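Local coordinates for uncharacterized protein DR_A0006 (Deinococcus radiodurans R1, PDB 3GGN) that is of unknown function but, as a domain of the polyketide cyclase and START-like lipid-transport family, probably binds a hydrophobic ligand, at residues Ala16-Ala21 and Arg142-Gly147; Ala21-Leu26 and Val91-Ala96; Arg37-Leu42 and Ser47-Glu52; Glu65-Glu70 and Ala76-Pro81. One frame throughout, in Å; residues are numbered along the deposited sequence.

Contact 1 of 4, residues Ala16-Ala21 and Arg142-Gly147; sequences AEQLYA and REQELG
Gln18 and Gln144 join two helices amide to amide: NE2 of Gln18 donates to OE1 of Gln144 over 2.7 Å. The N-H points somewhat off the acceptor, at 142°, yet it approaches almost in line with the C=O of Gln144, and OE1 of Gln144 lies near the amide plane of Gln18. The amide planes are turned 63° from each other. Gln18 reaches across because its chain is drawn out as far as CD, CG lying opposite the backbone N (chi1 -177°). Gln144 is instead bent at its second torsion, and the side chains run past each other in opposite directions. Helix 16-24 and the C-terminal helix 130-146 belong to the helix-grip fold of the Bet v 1-like clan, in which a long C-terminal helix lies against a curved antiparallel sheet. The closest CA atoms, of Leu19 and Gln144, are 8.2 Å apart, a distance that long glutamines able to donate and accept can bridge. Leu19 gives the apolar half of the contact. Its CD2 lies 3.9 Å from CG of Gln144 and 3.8 Å from OE1, while it also packs on Thr102 and Val104 of strand 102-111. Gly147, the first residue after the helix, has a positive phi that suits a residue without a side chain. Arg142 faces the second subunit, hydrogen-bonding there to the backbone oxygens of Pro30 and Leu36.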
# COMPACT_ATOMS: atom_id res chain seq x y z
N ALA B 16 8.93 -12.67 -13.58
CA ALA B 16 9.52 -13.02 -12.28
C ALA B 16 10.57 -12.04 -11.78
O ALA B 16 10.54 -11.61 -10.62
CB ALA B 16 10.10 -14.44 -12.33
N GLU B 17 11.52 -11.70 -12.64
CA GLU B 17 12.60 -10.77 -12.29
C GLU B 17 12.07 -9.47 -11.69
O GLU B 17 12.57 -8.99 -10.67
CB GLU B 17 13.45 -10.43 -13.52
CG GLU B 17 14.32 -11.56 -14.06
CD GLU B 17 15.47 -11.93 -13.14
OE1 GLU B 17 16.07 -11.01 -12.53
OE2 GLU B 17 15.80 -13.14 -13.04
N GLN B 18 11.05 -8.91 -12.32
CA GLN B 18 10.47 -7.66 -11.85
C GLN B 18 9.92 -7.78 -10.44
O GLN B 18 10.21 -6.96 -9.58
CB GLN B 18 9.35 -7.22 -12.79
CG GLN B 18 8.73 -5.89 -12.42
CD GLN B 18 7.55 -5.54 -13.32
OE1 GLN B 18 7.62 -5.69 -14.54
NE2 GLN B 18 6.47 -5.06 -12.71
N LEU B 19 9.13 -8.83 -10.20
CA LEU B 19 8.52 -9.05 -8.88
C LEU B 19 9.59 -9.32 -7.83
O LEU B 19 9.49 -8.85 -6.70
CB LEU B 19 7.56 -10.23 -8.96
CG LEU B 19 6.46 -10.04 -10.00
CD1 LEU B 19 5.70 -11.34 -10.16
CD2 LEU B 19 5.51 -8.90 -9.59
N TYR B 20 10.59 -10.10 -8.22
CA TYR B 20 11.70 -10.43 -7.33
C TYR B 20 12.40 -9.14 -6.92
O TYR B 20 12.80 -8.97 -5.77
CB TYR B 20 12.70 -11.34 -8.05
CG TYR B 20 14.09 -11.33 -7.44
CD1 TYR B 20 14.45 -12.25 -6.45
CD2 TYR B 20 15.03 -10.39 -7.84
CE1 TYR B 20 15.73 -12.23 -5.87
CE2 TYR B 20 16.30 -10.35 -7.27
CZ TYR B 20 16.65 -11.27 -6.30
OH TYR B 20 17.92 -11.24 -5.76
N ALA B 21 12.52 -8.22 -7.88
CA ALA B 21 13.19 -6.93 -7.66
C ALA B 21 12.57 -6.13 -6.53
O ALA B 21 13.29 -5.49 -5.74
CB ALA B 21 13.17 -6.12 -8.94
N ARG B 142 -2.53 -6.09 -7.32
CA ARG B 142 -3.22 -4.97 -7.94
C ARG B 142 -2.26 -3.85 -8.33
O ARG B 142 -2.33 -3.31 -9.43
CB ARG B 142 -4.28 -4.42 -6.99
CG ARG B 142 -4.93 -3.11 -7.43
CD ARG B 142 -5.96 -2.65 -6.40
NE ARG B 142 -6.52 -1.34 -6.73
CZ ARG B 142 -5.96 -0.18 -6.41
NH1 ARG B 142 -4.81 -0.16 -5.75
NH2 ARG B 142 -6.53 0.95 -6.80
N GLU B 143 -1.37 -3.51 -7.41
CA GLU B 143 -0.40 -2.44 -7.64
C GLU B 143 0.51 -2.74 -8.82
O GLU B 143 0.75 -1.88 -9.66
CB GLU B 143 0.42 -2.20 -6.38
CG GLU B 143 -0.38 -1.50 -5.28
CD GLU B 143 0.36 -1.42 -3.96
OE1 GLU B 143 1.56 -1.07 -3.97
OE2 GLU B 143 -0.26 -1.69 -2.92
N GLN B 144 1.02 -3.97 -8.87
CA GLN B 144 1.90 -4.36 -9.96
C GLN B 144 1.16 -4.43 -11.29
O GLN B 144 1.65 -3.91 -12.29
CB GLN B 144 2.54 -5.72 -9.65
CG GLN B 144 3.65 -5.65 -8.62
CD GLN B 144 4.86 -4.88 -9.11
OE1 GLN B 144 5.36 -5.11 -10.21
NE2 GLN B 144 5.34 -3.95 -8.29
N GLU B 145 -0.01 -5.07 -11.31
CA GLU B 145 -0.77 -5.21 -12.54
C GLU B 145 -1.31 -3.89 -13.10
O GLU B 145 -1.62 -3.80 -14.28
CB GLU B 145 -1.92 -6.21 -12.35
CG GLU B 145 -1.45 -7.57 -11.82
CD GLU B 145 -2.42 -8.70 -12.08
OE1 GLU B 145 -3.65 -8.46 -12.07
OE2 GLU B 145 -1.95 -9.84 -12.27
N LEU B 146 -1.42 -2.87 -12.25
CA LEU B 146 -1.90 -1.57 -12.69
C LEU B 146 -0.72 -0.67 -13.05
O LEU B 146 -0.84 0.25 -13.85
CB LEU B 146 -2.75 -0.90 -11.61
CG LEU B 146 -4.10 -1.57 -11.37
CD1 LEU B 146 -4.82 -0.89 -10.21
CD2 LEU B 146 -4.94 -1.50 -12.64
N GLY B 147 0.43 -0.96 -12.44
CA GLY B 147 1.62 -0.18 -12.72
C GLY B 147 1.83 1.05 -11.85
O GLY B 147 2.76 1.82 -12.09

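Contact 2 of 4, residues Ala21-Leu26 and Val91-Ala96; sequences AVWRDL and VLFRPA
The indole of Trp23 has Val91 over one face, while Phe93 brings the edge of its ring toward the indole. CG1 of Val91 stands 4.2 Å from the centroid of the six-membered ring and only 13° off its normal, a CH-pi contact. The other methyl, CG2, lies on the same side, above the CE3-CZ3 bond, 3.5 Å from CZ3. Phe93 meets the five-membered part in an offset edge-to-face pair with planes at 66°. The centroids of these two rings are 5.4 Å apart. CZ of Phe93 comes to 3.8 Å from CD1 of Trp23. Both aromatic side chains have CG opposite their own carbonyl carbon (chi1 -73° for Trp23), which carries the indole from the helix toward strand 86-95 and swings the phenyl end toward it. A branched valine suits its place because its two methyls can rest on the same ring face together, one over the centre and one nearer the rim. With an alanine at Trp23, a gap would probably open between helix and strand, leaving the methyls of Val91 and the Phe93 edge without the aromatic surface they pack on. Phe140 of the C-terminal helix meets the indole edge-to-face beside Leu137, Leu29 and Leu32 come from helix 29-32, and Ile75 and Val106 from the strands flanking 86-95, so the indole plugs the junction of helix 16-24 with the sheet, helix 29-32 and the C-terminal helix.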
# COMPACT_ATOMS: atom_id res chain seq x y z
N ALA B 21 12.52 -8.22 -7.88
CA ALA B 21 13.19 -6.93 -7.66
C ALA B 21 12.57 -6.13 -6.53
O ALA B 21 13.29 -5.49 -5.74
CB ALA B 21 13.17 -6.12 -8.94
N VAL B 22 11.25 -6.14 -6.43
CA VAL B 22 10.57 -5.40 -5.37
C VAL B 22 10.90 -6.03 -4.03
O VAL B 22 11.38 -5.36 -3.12
CB VAL B 22 9.03 -5.39 -5.57
CG1 VAL B 22 8.36 -4.65 -4.42
CG2 VAL B 22 8.68 -4.73 -6.91
N TRP B 23 10.66 -7.34 -3.92
CA TRP B 23 10.93 -8.06 -2.68
C TRP B 23 12.38 -8.01 -2.21
O TRP B 23 12.63 -7.97 -1.01
CB TRP B 23 10.51 -9.53 -2.81
CG TRP B 23 9.03 -9.70 -2.81
CD1 TRP B 23 8.17 -9.46 -3.84
CD2 TRP B 23 8.22 -10.09 -1.70
NE1 TRP B 23 6.88 -9.65 -3.44
CE2 TRP B 23 6.87 -10.04 -2.13
CE3 TRP B 23 8.50 -10.46 -0.38
CZ2 TRP B 23 5.80 -10.35 -1.28
CZ3 TRP B 23 7.43 -10.77 0.47
CH2 TRP B 23 6.10 -10.71 0.01
N ARG B 24 13.32 -8.00 -3.15
CA ARG B 24 14.74 -7.96 -2.80
C ARG B 24 15.16 -6.65 -2.13
O ARG B 24 16.19 -6.59 -1.45
CB ARG B 24 15.61 -8.20 -4.05
CG ARG B 24 17.11 -8.34 -3.76
CD ARG B 24 17.38 -9.56 -2.86
NE ARG B 24 18.79 -9.72 -2.48
CZ ARG B 24 19.44 -8.97 -1.60
NH1 ARG B 24 18.81 -7.97 -0.97
NH2 ARG B 24 20.71 -9.23 -1.30
N ASP B 25 14.37 -5.60 -2.32
CA ASP B 25 14.63 -4.29 -1.72
C ASP B 25 14.14 -4.42 -0.27
O ASP B 25 13.01 -4.05 0.05
CB ASP B 25 13.86 -3.20 -2.49
CG ASP B 25 13.77 -1.89 -1.72
OD1 ASP B 25 14.70 -1.57 -0.95
OD2 ASP B 25 12.77 -1.17 -1.91
N LEU B 26 15.01 -4.94 0.59
CA LEU B 26 14.64 -5.19 1.98
C LEU B 26 13.99 -4.03 2.74
O LEU B 26 12.95 -4.22 3.36
CB LEU B 26 15.86 -5.72 2.75
CG LEU B 26 16.55 -6.95 2.14
CD1 LEU B 26 17.64 -7.46 3.08
CD2 LEU B 26 15.53 -8.05 1.88
N VAL B 91 10.24 -16.51 -0.04
CA VAL B 91 9.35 -16.07 -1.10
C VAL B 91 9.88 -16.67 -2.39
O VAL B 91 11.05 -16.50 -2.73
CB VAL B 91 9.31 -14.53 -1.24
CG1 VAL B 91 8.26 -14.14 -2.29
CG2 VAL B 91 8.96 -13.90 0.10
N LEU B 92 9.03 -17.41 -3.09
CA LEU B 92 9.41 -18.03 -4.35
C LEU B 92 8.71 -17.29 -5.49
O LEU B 92 7.64 -16.72 -5.30
CB LEU B 92 8.99 -19.50 -4.38
CG LEU B 92 9.57 -20.44 -3.32
CD1 LEU B 92 8.95 -21.82 -3.48
CD2 LEU B 92 11.08 -20.51 -3.46
N PHE B 93 9.33 -17.31 -6.67
CA PHE B 93 8.76 -16.68 -7.86
C PHE B 93 8.76 -17.79 -8.88
O PHE B 93 9.77 -18.08 -9.52
CB PHE B 93 9.65 -15.51 -8.29
CG PHE B 93 9.76 -14.43 -7.26
CD1 PHE B 93 8.71 -13.52 -7.08
CD2 PHE B 93 10.87 -14.35 -6.42
CE1 PHE B 93 8.77 -12.56 -6.08
CE2 PHE B 93 10.94 -13.39 -5.40
CZ PHE B 93 9.89 -12.49 -5.24
N ARG B 94 7.60 -18.43 -9.02
CA ARG B 94 7.45 -19.57 -9.93
C ARG B 94 6.58 -19.28 -11.13
O ARG B 94 5.72 -18.41 -11.10
CB ARG B 94 6.83 -20.75 -9.17
CG ARG B 94 7.28 -20.88 -7.74
CD ARG B 94 6.66 -22.09 -7.06
NE ARG B 94 5.20 -22.09 -7.07
CZ ARG B 94 4.46 -23.00 -6.44
NH1 ARG B 94 5.04 -23.97 -5.74
NH2 ARG B 94 3.14 -22.96 -6.49
N PRO B 95 6.80 -20.03 -12.22
CA PRO B 95 6.01 -19.84 -13.44
C PRO B 95 4.59 -20.30 -13.16
O PRO B 95 4.38 -21.40 -12.63
CB PRO B 95 6.71 -20.75 -14.45
CG PRO B 95 8.12 -20.85 -13.93
CD PRO B 95 7.89 -20.99 -12.45
N ALA B 96 3.61 -19.47 -13.50
CA ALA B 96 2.21 -19.82 -13.28
C ALA B 96 1.75 -20.87 -14.29
O ALA B 96 1.96 -20.70 -15.49
CB ALA B 96 1.34 -18.57 -13.40

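Contact 3 of 4, residues Arg37-Leu42 and Ser47-Glu52; sequences RSVEVL and SRWTVE
Val39 and Trp49, a non-hydrogen-bonded pair, form the compact side of this antiparallel ladder. CG1 of Val39 sits 4.1 Å from the centroid of the five-membered ring of Trp49, 17° off the normal, so the methyl lies over the indole face in a CH-pi contact. The ring's NE1 donates nearly in its own plane to OG of Ser47, 3.0 Å away, which ties down the one polar atom of the indole. That hydroxyl is brought into line by chi1 of 46°, which sets OG between the backbone N and the carbonyl carbon. Leu29 packs on both Val39 and Trp49, and Trp77 stacks on the indole.

The other face, carrying Ser38, Glu40, Arg48 and Thr50, is polar and looser. A water bridges OG of Ser38, O of Arg48 and OG1 of Thr50, the last at 2.6 Å. Glu40 runs beside Arg48, but their charged ends do not touch; Arg48 has its salt bridge with Glu63 on the next strand, while Leu42 CD1 lies over one guanidinium face. At the far end NH1 of Arg37 makes a salt bridge with OE2 of Glu52 at 2.7 Å, the guanidinium and carboxylate planes 42° apart, and Arg37 also packs on Leu146 of the second subunit.

The backbone shows a classic beta bulge: Thr50 O accepts from Arg37 N at 2.8 Å and from Ser38 N at 3.2 Å. The whole is a beta hairpin whose strand 36-41 is outermost within this chain in the curved antiparallel sheet of the helix-grip fold.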
# COMPACT_ATOMS: atom_id res chain seq x y z
N ARG B 37 7.71 -3.28 10.92
CA ARG B 37 7.84 -1.84 11.09
C ARG B 37 9.01 -1.34 10.25
O ARG B 37 8.88 -0.35 9.52
CB ARG B 37 8.08 -1.48 12.56
CG ARG B 37 8.27 0.01 12.80
CD ARG B 37 8.81 0.29 14.20
NE ARG B 37 9.06 1.71 14.42
CZ ARG B 37 8.11 2.63 14.57
NH1 ARG B 37 6.83 2.27 14.53
NH2 ARG B 37 8.44 3.90 14.76
N SER B 38 10.14 -2.03 10.34
CA SER B 38 11.32 -1.64 9.58
C SER B 38 12.30 -2.78 9.33
O SER B 38 12.37 -3.75 10.09
CB SER B 38 12.05 -0.51 10.30
OG SER B 38 12.61 -0.97 11.53
N VAL B 39 13.05 -2.65 8.24
CA VAL B 39 14.06 -3.62 7.86
C VAL B 39 15.27 -2.79 7.45
O VAL B 39 15.19 -1.97 6.54
CB VAL B 39 13.61 -4.51 6.67
CG1 VAL B 39 14.71 -5.51 6.32
CG2 VAL B 39 12.34 -5.26 7.03
N GLU B 40 16.39 -3.01 8.13
CA GLU B 40 17.62 -2.27 7.87
C GLU B 40 18.75 -3.18 7.42
O GLU B 40 19.01 -4.21 8.03
CB GLU B 40 18.04 -1.55 9.16
CG GLU B 40 19.17 -0.55 9.01
CD GLU B 40 19.94 -0.34 10.30
OE1 GLU B 40 19.34 -0.50 11.39
OE2 GLU B 40 21.14 -0.02 10.24
N VAL B 41 19.43 -2.81 6.34
CA VAL B 41 20.54 -3.62 5.85
C VAL B 41 21.78 -3.35 6.70
O VAL B 41 22.07 -2.20 7.02
CB VAL B 41 20.86 -3.30 4.36
CG1 VAL B 41 22.06 -4.12 3.88
CG2 VAL B 41 19.64 -3.59 3.49
N LEU B 42 22.50 -4.40 7.08
CA LEU B 42 23.71 -4.27 7.88
C LEU B 42 24.94 -4.63 7.03
O LEU B 42 26.06 -4.24 7.34
CB LEU B 42 23.64 -5.16 9.12
CG LEU B 42 22.48 -4.85 10.09
CD1 LEU B 42 22.55 -5.75 11.31
CD2 LEU B 42 22.55 -3.40 10.50
N SER B 47 20.73 -8.12 8.16
CA SER B 47 19.80 -7.02 8.29
C SER B 47 19.16 -7.03 9.68
O SER B 47 19.14 -8.05 10.35
CB SER B 47 18.72 -7.12 7.20
OG SER B 47 18.22 -8.44 7.09
N ARG B 48 18.66 -5.87 10.11
CA ARG B 48 18.00 -5.73 11.40
C ARG B 48 16.52 -5.53 11.16
O ARG B 48 16.12 -4.62 10.44
CB ARG B 48 18.55 -4.51 12.14
CG ARG B 48 17.92 -4.26 13.49
CD ARG B 48 19.01 -4.07 14.53
NE ARG B 48 19.91 -5.22 14.53
CZ ARG B 48 21.09 -5.26 15.15
NH1 ARG B 48 21.52 -4.20 15.82
NH2 ARG B 48 21.84 -6.36 15.09
N TRP B 49 15.70 -6.39 11.77
CA TRP B 49 14.26 -6.32 11.61
C TRP B 49 13.60 -5.76 12.89
O TRP B 49 14.13 -5.93 13.98
CB TRP B 49 13.71 -7.71 11.30
CG TRP B 49 14.18 -8.27 9.98
CD1 TRP B 49 15.46 -8.32 9.52
CD2 TRP B 49 13.36 -8.84 8.95
NE1 TRP B 49 15.50 -8.89 8.26
CE2 TRP B 49 14.22 -9.22 7.89
CE3 TRP B 49 11.99 -9.08 8.83
CZ2 TRP B 49 13.74 -9.82 6.72
CZ3 TRP B 49 11.52 -9.68 7.66
CH2 TRP B 49 12.40 -10.04 6.62
N THR B 50 12.45 -5.11 12.72
CA THR B 50 11.72 -4.52 13.84
C THR B 50 10.21 -4.57 13.61
O THR B 50 9.74 -4.33 12.50
CB THR B 50 12.13 -3.04 14.02
OG1 THR B 50 13.56 -2.94 14.09
CG2 THR B 50 11.53 -2.47 15.30
N VAL B 51 9.47 -4.87 14.68
CA VAL B 51 8.01 -4.93 14.64
C VAL B 51 7.43 -4.17 15.84
O VAL B 51 8.10 -3.98 16.84
CB VAL B 51 7.49 -6.37 14.70
CG1 VAL B 51 7.83 -7.11 13.42
CG2 VAL B 51 8.08 -7.08 15.92
N GLU B 52 6.17 -3.75 15.72
CA GLU B 52 5.49 -3.02 16.78
C GLU B 52 5.01 -3.91 17.92
O GLU B 52 4.10 -4.72 17.75
CB GLU B 52 4.30 -2.25 16.20
CG GLU B 52 4.70 -0.96 15.51
CD GLU B 52 5.24 0.07 16.48
OE1 GLU B 52 4.46 0.54 17.33
OE2 GLU B 52 6.44 0.39 16.41
O HOH W 1 14.91 -2.57 11.88

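Contact 4 of 4, residues Glu65-Glu70 and Ala76-Pro81; sequences ELTADE and AWRSLP
The carbonyl oxygen of Ala76 is gripped by two backbone N-H groups, that of Thr67 at 2.7 Å and, weakly, that of Ala68 at 3.4 Å. Thr67 and Ala68 both face Ala76, a classic beta bulge, and the Thr67 donor stands 42° above the carbonyl plane. Beyond the bulge Ala76 N returns a bond to Ala68 O, and the two CB atoms pack 3.8 Å apart, small side chains that can sit directly against each other across the pair. On the same face Glu65 and Arg78 lie side by side in a hydrogen-bonded pair. OE2 of Glu65 comes to the edge of the guanidinium, near its plane, and forms a salt bridge with NE at 3.3 Å, a weak hydrogen bond. Arg78 begins with CG between its backbone N and carbonyl carbon (chi1 69°) and then runs straight, which lays the guanidinium beneath Thr67, whose OG1 sits over one face without bonding to it. Leu80 crosses Glu65 at about a right angle, CD1 3.7 Å from CB. Replacing Glu65 with a leucine would probably leave the Arg78 guanidinium without this charged mate and freer to turn. On the opposite face Leu66 and Trp77 point inward, and Trp77 packs on Val91. In the sheet, strand 59-70 runs between 46-52 and 74-79, while Asp69, past the corner at Thr67, reaches Tyr20 and Arg24 of helix 16-24.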
# COMPACT_ATOMS: atom_id res chain seq x y z
N GLU B 65 19.53 -12.93 8.65
CA GLU B 65 20.44 -13.10 7.53
C GLU B 65 19.73 -13.78 6.35
O GLU B 65 18.83 -14.59 6.55
CB GLU B 65 21.65 -13.95 7.95
CG GLU B 65 21.40 -15.45 7.91
CD GLU B 65 22.59 -16.28 8.41
OE1 GLU B 65 23.75 -15.85 8.22
OE2 GLU B 65 22.36 -17.37 8.98
N LEU B 66 20.12 -13.43 5.13
CA LEU B 66 19.54 -14.06 3.95
C LEU B 66 20.18 -15.44 3.87
O LEU B 66 21.40 -15.56 3.98
CB LEU B 66 19.90 -13.28 2.68
CG LEU B 66 19.29 -11.89 2.49
CD1 LEU B 66 19.95 -11.19 1.31
CD2 LEU B 66 17.80 -12.02 2.28
N THR B 67 19.38 -16.49 3.70
CA THR B 67 19.93 -17.83 3.59
C THR B 67 19.92 -18.28 2.13
O THR B 67 20.51 -19.31 1.78
CB THR B 67 19.13 -18.84 4.42
OG1 THR B 67 19.06 -18.40 5.78
CG2 THR B 67 19.81 -20.20 4.40
N ALA B 68 19.25 -17.51 1.29
CA ALA B 68 19.15 -17.83 -0.14
C ALA B 68 18.68 -16.60 -0.90
O ALA B 68 17.72 -15.94 -0.50
CB ALA B 68 18.18 -18.98 -0.37
N ASP B 69 19.39 -16.28 -1.97
CA ASP B 69 19.04 -15.15 -2.81
C ASP B 69 19.38 -15.50 -4.24
O ASP B 69 20.51 -15.29 -4.70
CB ASP B 69 19.79 -13.90 -2.37
CG ASP B 69 19.50 -12.70 -3.26
OD1 ASP B 69 18.39 -12.64 -3.83
OD2 ASP B 69 20.38 -11.82 -3.38
N GLU B 70 18.40 -16.09 -4.92
CA GLU B 70 18.54 -16.50 -6.31
C GLU B 70 17.74 -15.53 -7.15
O GLU B 70 16.51 -15.62 -7.22
CB GLU B 70 18.02 -17.93 -6.48
CG GLU B 70 18.94 -18.97 -5.87
CD GLU B 70 18.24 -20.29 -5.60
OE1 GLU B 70 17.48 -20.75 -6.48
OE2 GLU B 70 18.47 -20.86 -4.51
N ALA B 76 15.24 -16.16 0.79
CA ALA B 76 14.94 -16.80 2.08
C ALA B 76 15.77 -16.13 3.16
O ALA B 76 16.91 -15.72 2.93
CB ALA B 76 15.26 -18.29 2.02
N TRP B 77 15.19 -16.03 4.36
CA TRP B 77 15.86 -15.40 5.49
C TRP B 77 15.51 -16.08 6.81
O TRP B 77 14.51 -16.79 6.91
CB TRP B 77 15.48 -13.93 5.55
CG TRP B 77 14.04 -13.69 5.83
CD1 TRP B 77 13.45 -13.54 7.06
CD2 TRP B 77 12.99 -13.55 4.87
NE1 TRP B 77 12.10 -13.31 6.92
CE2 TRP B 77 11.79 -13.31 5.58
CE3 TRP B 77 12.94 -13.60 3.47
CZ2 TRP B 77 10.56 -13.12 4.94
CZ3 TRP B 77 11.71 -13.42 2.83
CH2 TRP B 77 10.54 -13.18 3.57
N ARG B 78 16.34 -15.85 7.82
CA ARG B 78 16.10 -16.43 9.13
C ARG B 78 16.78 -15.62 10.22
O ARG B 78 17.86 -15.06 10.02
CB ARG B 78 16.60 -17.88 9.18
CG ARG B 78 18.10 -18.02 9.14
CD ARG B 78 18.50 -19.47 8.97
NE ARG B 78 19.94 -19.63 8.82
CZ ARG B 78 20.52 -20.72 8.34
NH1 ARG B 78 19.77 -21.75 7.96
NH2 ARG B 78 21.84 -20.79 8.22
N SER B 79 16.13 -15.55 11.37
CA SER B 79 16.67 -14.83 12.51
C SER B 79 17.93 -15.55 12.98
O SER B 79 18.05 -16.77 12.85
CB SER B 79 15.65 -14.83 13.64
OG SER B 79 15.18 -16.15 13.84
N LEU B 80 18.89 -14.79 13.50
CA LEU B 80 20.12 -15.37 14.01
C LEU B 80 19.82 -15.88 15.42
O LEU B 80 18.83 -15.49 16.02
CB LEU B 80 21.23 -14.31 14.05
CG LEU B 80 22.12 -14.20 12.82
CD1 LEU B 80 21.33 -13.75 11.62
CD2 LEU B 80 23.25 -13.23 13.10
N PRO B 81 20.68 -16.77 15.95
CA PRO B 81 20.48 -17.31 17.30
C PRO B 81 20.51 -16.16 18.32
O PRO B 81 21.30 -15.23 18.19
CB PRO B 81 21.66 -18.26 17.48
CG PRO B 81 22.07 -18.62 16.08
CD PRO B 81 21.90 -17.32 15.34
O HOH W 2 16.33 -19.56 5.83

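From the N terminus, strand 4-12 leads into helix 16-24, which opens contact 1 and, through the shared Ala21, contact 2. Contact 3 then closes a short hairpin loop, and contact 4 closes a second in series with it; both are nested inside the loop of contact 2, which closes at strand 86-95. Contact 1 closes last, at the C-terminal helix, and encloses the other three. Contacts 1 and 2 fix helix 16-24 to the C-terminal helix and the sheet, while contacts 3 and 4 build neighbouring parts of that sheet. Contacts 3 and 4 meet through Trp49 and Trp77; Arg24 and Asp69 link contacts 2 and 4 by a salt bridge.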